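Local coordinates for hypothetical sugar binding protein (Bacteroides thetaiotaomicron, PDB 3SEE) that is of unknown function but, with a fold like that of galactose-binding domains, probably binds sugar, at residues 135-138 and 139-142. Residues are numbered along the deposited sequence; the frame is centred on the assembly and turned at random.
Sequences DYDA and DAQP
D137 reaches forward over the turn that follows it, and its carboxylate takes up backbone N-H groups of D139 and A140. OD1 accepts A140 N at 3.0 Å in a nearly straight bond (164°), the N-H arriving from well above the carboxylate plane, and it receives a weaker, more bent bond from D139 N at 3.1 Å. With CG anti to the backbone N (chi1 178°), the carboxylate swings beside its own carbonyl, over the start of the turn. With OD1 bonded to N-H groups two and three residues on, this is an Asx turn, weakly closed at D139; a short acidic side chain suits it because its oxygen can reach the chain just ahead. A140, small enough to lie against the carboxylate, sets its CB 3.7 Å from D137 CG. The carboxylate of D139 comes near that of D137, and a water donates to both OD1 of D137 and OD2 of D139, which probably eases the repulsion between them.

The main chain closes the same turn through a weak bond from Q141 N to D137 O (2.8 Å). From there the Q141 side chain runs back alongside the backbone of residues 135-137, extended beyond CG, and its OE1 accepts a long, weak bond from D137 N at 3.4 Å. The amide and the Y136 ring are inclined by 42°, with OE1 3.6 Å from CD1. Glutamine thus spans the turn with a long polar arm, while tyrosine supplies a buried ring and a hydroxyl that shares a water with Q141 O.

The whole turn belongs to the surface loop between strands 130-133 and 149-152. R133, at the end of the first strand, hydrogen-bonds Q141 OE1, Y136 packs on K178 and L184, and the P142 backbone bonds to K179 in the segment between strands 170-172 and 186-188.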
loop_
_atom_site.group_PDB
_atom_site.type_symbol
_atom_site.label_atom_id
_atom_site.label_comp_id
_atom_site.label_asym_id
_atom_site.label_seq_id
_atom_site.Cartn_x
_atom_site.Cartn_y
_atom_site.Cartn_z
ATOM N N ASP A 135 -12.800 6.564 -5.450
ATOM C CA ASP A 135 -12.933 7.556 -6.509
ATOM C C ASP A 135 -12.596 7.026 -7.900
ATOM O O ASP A 135 -12.601 7.769 -8.864
ATOM C CB ASP A 135 -12.086 8.799 -6.198
ATOM C CG ASP A 135 -12.788 9.759 -5.278
ATOM O OD1 ASP A 135 -14.001 9.946 -5.460
ATOM O OD2 ASP A 135 -12.143 10.301 -4.351
ATOM N N TYR A 136 -12.328 5.729 -8.036
ATOM C CA TYR A 136 -12.004 5.206 -9.375
ATOM C C TYR A 136 -13.216 5.258 -10.292
ATOM O O TYR A 136 -14.312 4.858 -9.922
ATOM C CB TYR A 136 -11.510 3.766 -9.307
ATOM C CG TYR A 136 -11.139 3.165 -10.649
ATOM C CD1 TYR A 136 -10.226 3.801 -11.471
ATOM C CD2 TYR A 136 -11.671 1.968 -11.073
ATOM C CE1 TYR A 136 -9.856 3.262 -12.680
ATOM C CE2 TYR A 136 -11.292 1.413 -12.266
ATOM C CZ TYR A 136 -10.380 2.048 -13.086
ATOM O OH TYR A 136 -9.999 1.484 -14.287
ATOM N N ASP A 137 -12.960 5.732 -11.501
ATOM C CA ASP A 137 -13.952 5.711 -12.589
ATOM C C ASP A 137 -13.169 5.395 -13.866
ATOM O O ASP A 137 -12.395 6.225 -14.338
ATOM C CB ASP A 137 -14.649 7.081 -12.643
ATOM C CG ASP A 137 -15.668 7.215 -13.747
ATOM O OD1 ASP A 137 -15.515 6.611 -14.797
ATOM O OD2 ASP A 137 -16.617 8.015 -13.552
ATOM N N ALA A 138 -13.339 4.181 -14.394
ATOM C CA ALA A 138 -12.528 3.710 -15.530
ATOM C C ALA A 138 -12.781 4.507 -16.786
ATOM O O ALA A 138 -11.895 4.629 -17.621
ATOM C CB ALA A 138 -12.784 2.210 -15.822
ATOM N N ASP A 139 -13.987 5.034 -16.914
ATOM C CA ASP A 139 -14.359 5.832 -18.082
ATOM C C ASP A 139 -13.698 7.199 -18.053
ATOM O O ASP A 139 -13.146 7.659 -19.068
ATOM C CB ASP A 139 -15.885 5.958 -18.183
ATOM C CG ASP A 139 -16.581 4.604 -18.350
ATOM O OD1 ASP A 139 -16.187 3.796 -19.225
ATOM O OD2 ASP A 139 -17.513 4.315 -17.564
ATOM N N ALA A 140 -13.719 7.850 -16.886
ATOM C CA ALA A 140 -13.144 9.179 -16.698
ATOM C C ALA A 140 -11.625 9.177 -16.495
ATOM O O ALA A 140 -10.955 10.190 -16.718
ATOM C CB ALA A 140 -13.815 9.907 -15.537
ATOM N N GLN A 141 -11.090 8.024 -16.077
ATOM C CA GLN A 141 -9.675 7.881 -15.715
ATOM C C GLN A 141 -9.061 6.700 -16.448
ATOM O O GLN A 141 -8.612 5.724 -15.846
ATOM C CB GLN A 141 -9.492 7.671 -14.213
ATOM C CG GLN A 141 -10.049 8.765 -13.362
ATOM C CD GLN A 141 -9.829 8.498 -11.894
ATOM O OE1 GLN A 141 -10.021 7.379 -11.411
ATOM N NE2 GLN A 141 -9.433 9.527 -11.162
ATOM N N PRO A 142 -9.044 6.754 -17.783
ATOM C CA PRO A 142 -8.591 5.601 -18.552
ATOM C C PRO A 142 -7.153 5.184 -18.301
ATOM O O PRO A 142 -6.813 4.029 -18.528
ATOM C CB PRO A 142 -8.800 6.053 -19.999
ATOM C CG PRO A 142 -8.738 7.570 -19.905
ATOM C CD PRO A 142 -9.412 7.897 -18.633
HETATM O O HOH W 1 -8.179 3.022 -15.603
HETATM O O HOH W 2 -18.224 5.789 -15.432
#